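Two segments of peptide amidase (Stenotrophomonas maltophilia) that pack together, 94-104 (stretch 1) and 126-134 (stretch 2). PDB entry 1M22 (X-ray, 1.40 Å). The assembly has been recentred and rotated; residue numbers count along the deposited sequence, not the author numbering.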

# COMPACT_ATOMS: atom_id res chain seq x y z
N MET A 94 11.16 3.66 -16.87
CA MET A 94 10.16 4.70 -16.64
C MET A 94 10.69 5.77 -15.70
O MET A 94 11.73 5.61 -15.06
CB MET A 94 8.91 4.07 -16.03
CG MET A 94 8.33 2.94 -16.85
SD MET A 94 7.43 1.76 -15.83
CE MET A 94 8.76 0.63 -15.40
N ALA A 95 9.97 6.88 -15.63
CA ALA A 95 10.36 7.95 -14.73
C ALA A 95 9.79 7.58 -13.37
O ALA A 95 8.92 6.72 -13.27
CB ALA A 95 9.79 9.28 -15.20
N THR A 96 10.32 8.22 -12.33
CA THR A 96 9.82 8.02 -10.97
C THR A 96 9.63 9.47 -10.53
O THR A 96 10.58 10.14 -10.12
CB THR A 96 10.84 7.29 -10.08
OG1 THR A 96 11.05 5.97 -10.60
CG2 THR A 96 10.32 7.19 -8.66
N SER A 97 8.39 9.94 -10.62
CA SER A 97 8.08 11.33 -10.33
C SER A 97 7.40 11.70 -9.03
O SER A 97 7.33 12.88 -8.69
CB SER A 97 7.22 11.89 -11.46
OG SER A 97 5.91 11.33 -11.42
N ALA A 98 6.88 10.71 -8.31
CA ALA A 98 6.13 10.97 -7.09
C ALA A 98 4.92 11.84 -7.47
O ALA A 98 4.32 12.49 -6.62
CB ALA A 98 7.00 11.70 -6.06
N GLY A 99 4.59 11.84 -8.76
CA GLY A 99 3.46 12.62 -9.26
C GLY A 99 3.78 14.07 -9.59
O GLY A 99 2.92 14.80 -10.10
N SER A 100 5.01 14.49 -9.32
CA SER A 100 5.44 15.87 -9.57
C SER A 100 6.00 16.14 -10.96
O SER A 100 6.66 15.29 -11.55
CB SER A 100 6.48 16.27 -8.52
OG SER A 100 7.01 17.56 -8.79
N LEU A 101 5.73 17.33 -11.47
CA LEU A 101 6.25 17.71 -12.78
C LEU A 101 7.76 17.93 -12.71
O LEU A 101 8.45 17.90 -13.73
CB LEU A 101 5.55 18.99 -13.27
CG LEU A 101 4.08 18.82 -13.64
CD1 LEU A 101 3.48 20.18 -13.99
CD2 LEU A 101 3.94 17.87 -14.82
N ALA A 102 8.27 18.15 -11.50
CA ALA A 102 9.70 18.38 -11.30
C ALA A 102 10.55 17.16 -11.66
O ALA A 102 11.73 17.30 -12.02
CB ALA A 102 9.96 18.80 -9.86
N LEU A 103 9.98 15.97 -11.56
CA LEU A 103 10.72 14.74 -11.86
C LEU A 103 10.18 13.96 -13.06
O LEU A 103 10.41 12.76 -13.17
CB LEU A 103 10.73 13.83 -10.63
CG LEU A 103 11.35 14.39 -9.35
CD1 LEU A 103 11.16 13.38 -8.23
CD2 LEU A 103 12.82 14.69 -9.56
N GLN A 104 9.47 14.65 -13.95
CA GLN A 104 8.90 14.00 -15.12
C GLN A 104 9.93 13.36 -16.05
O GLN A 104 9.61 12.45 -16.81
CB GLN A 104 8.05 14.99 -15.92
CG GLN A 104 8.81 16.21 -16.40
CD GLN A 104 7.97 17.11 -17.29
OE1 GLN A 104 6.91 17.58 -16.88
NE2 GLN A 104 8.45 17.36 -18.50
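Stretch 2 (126-134) GKTNLSEWA

How does stretch 2 run against the opening residues of stretch 1? It begins as the end of a strand, 126-128, continues as a loop, and reaches a weakly bonded helix at about 132-134, while stretch 1 has no regular helix or strand. From M94, whose CA lies 7.6 Å from CA of G126, to the turn near E132 and W133, the two stretches run in the same overall sense, although the order is reversed locally at the turn. M94 points toward stretch 2 with its chi angles in m, t and m, which brings its SD atom 3.7 Å from CA of G126 and 3.7 Å from CG of K127. G126 has phi/psi of 162/-163, angles at which a CB would be jammed against the preceding carbonyl oxygen, so the backbone alone calls for glycine.

What does K127 find next along stretch 1? Its CA-to-CB bond points toward stretch 1, and with all four chi angles m its NZ ends near A95 and T96. NZ of K127 gives a weak hydrogen bond to O of A95 at 3.4 Å, and a water bridges the same pair: it accepts from NZ of K127 at 2.6 Å and donates to O of A95 at 2.7 Å. The ammonium group thus reaches the same carbonyl both directly and through water. OG1 of T96 also lies 3.4 Å from NZ of K127, while the side chain of S97 points away.

Where do the two backbones come closest? They do so at the type I' turn from S97 to S100, closed by a hydrogen bond from N of S100 to O of S97 at 2.9 Å. Here CA of A98 is 5.0 Å from CA of W133, and CA of G99 is 4.8 Å from CA of E132, a pairing that runs opposite to the overall order. A98 offers its carbonyl to stretch 2: N of W133 donates to O of A98 at 2.9 Å with a nearly straight angle of 168°, and CA of E132 adds a CA-H...O contact to the same O of A98 at 3.5 Å. The methyl of A98 lies over one face of the indole, with its CB 3.7 Å from CE3 of W133. CD2 of L130 packs 3.8 Å from both C of A98 and N of G99. A side chain on G99 would point toward stretch 2, and an ideal CB there would lie just 3.5 Å from O of L130.

What surrounds the indole from the end of the turn onward? CB of S100 lies 3.5 Å from NE1 of W133, and a second water joins three side chains: it accepts from OG of S100 at 2.7 Å and from NE1 of W133 at 2.9 Å, and donates to OE1 of E132 at 2.8 Å. OG of S100, chi1 t, also accepts from N of A102 at 3.0 Å. L103 then adds an apolar contact, its CD1 3.7 Å from CH2 of W133, before Q104 passes out of reach.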

# COMPACT_ATOMS: atom_id res chain seq x y z
N GLY A 126 3.77 -0.90 -15.58
CA GLY A 126 3.96 0.54 -15.51
C GLY A 126 3.89 1.05 -14.09
O GLY A 126 4.02 0.28 -13.13
N LYS A 127 3.69 2.36 -13.95
CA LYS A 127 3.63 3.03 -12.66
C LYS A 127 2.24 3.58 -12.39
O LYS A 127 1.54 3.99 -13.32
CB LYS A 127 4.64 4.18 -12.62
CG LYS A 127 6.03 3.83 -13.13
CD LYS A 127 6.71 2.76 -12.28
CE LYS A 127 7.06 3.28 -10.90
NZ LYS A 127 8.05 4.40 -10.93
N THR A 128 1.84 3.61 -11.12
CA THR A 128 0.52 4.12 -10.76
C THR A 128 0.57 5.49 -10.10
O THR A 128 1.53 5.86 -9.41
CB THR A 128 -0.21 3.15 -9.82
OG1 THR A 128 0.64 2.80 -8.73
CG2 THR A 128 -0.64 1.90 -10.58
N ASN A 129 -0.50 6.26 -10.32
CA ASN A 129 -0.61 7.59 -9.76
C ASN A 129 -0.73 7.53 -8.25
O ASN A 129 -1.12 6.52 -7.67
CB ASN A 129 -1.82 8.30 -10.37
CG ASN A 129 -1.83 9.79 -10.08
OD1 ASN A 129 -0.79 10.44 -10.06
ND2 ASN A 129 -3.03 10.34 -9.89
N LEU A 130 -0.38 8.64 -7.61
CA LEU A 130 -0.42 8.75 -6.16
C LEU A 130 -0.65 10.20 -5.79
O LEU A 130 -0.44 11.10 -6.61
CB LEU A 130 0.92 8.31 -5.56
CG LEU A 130 2.13 9.19 -5.92
CD1 LEU A 130 3.25 8.97 -4.91
CD2 LEU A 130 2.61 8.88 -7.34
N SER A 131 -1.10 10.43 -4.56
CA SER A 131 -1.25 11.80 -4.08
C SER A 131 0.18 12.33 -4.21
O SER A 131 1.13 11.67 -3.79
CB SER A 131 -1.67 11.80 -2.61
OG SER A 131 -2.89 11.10 -2.45
N GLU A 132 0.35 13.52 -4.81
CA GLU A 132 1.69 14.05 -5.02
C GLU A 132 2.58 14.01 -3.78
O GLU A 132 2.16 14.39 -2.69
CB GLU A 132 1.63 15.48 -5.56
CG GLU A 132 2.77 15.80 -6.50
CD GLU A 132 2.78 17.25 -6.95
OE1 GLU A 132 3.23 18.10 -6.16
OE2 GLU A 132 2.33 17.52 -8.08
N TRP A 133 3.81 13.54 -3.97
CA TRP A 133 4.79 13.41 -2.89
C TRP A 133 4.24 12.56 -1.74
O TRP A 133 4.55 12.79 -0.57
CB TRP A 133 5.22 14.80 -2.38
CG TRP A 133 5.96 15.58 -3.43
CD1 TRP A 133 5.49 16.64 -4.15
CD2 TRP A 133 7.25 15.28 -3.98
NE1 TRP A 133 6.40 17.02 -5.10
CE2 TRP A 133 7.49 16.19 -5.02
CE3 TRP A 133 8.23 14.31 -3.68
CZ2 TRP A 133 8.67 16.18 -5.78
CZ3 TRP A 133 9.40 14.30 -4.43
CH2 TRP A 133 9.61 15.22 -5.47
N ALA A 134 3.44 11.57 -2.11
CA ALA A 134 2.83 10.64 -1.16
C ALA A 134 2.04 11.38 -0.09
O ALA A 134 2.00 10.98 1.08
CB ALA A 134 3.89 9.75 -0.53
O HOH W 1 9.48 4.12 -13.04
O HOH W 2 5.71 19.11 -6.94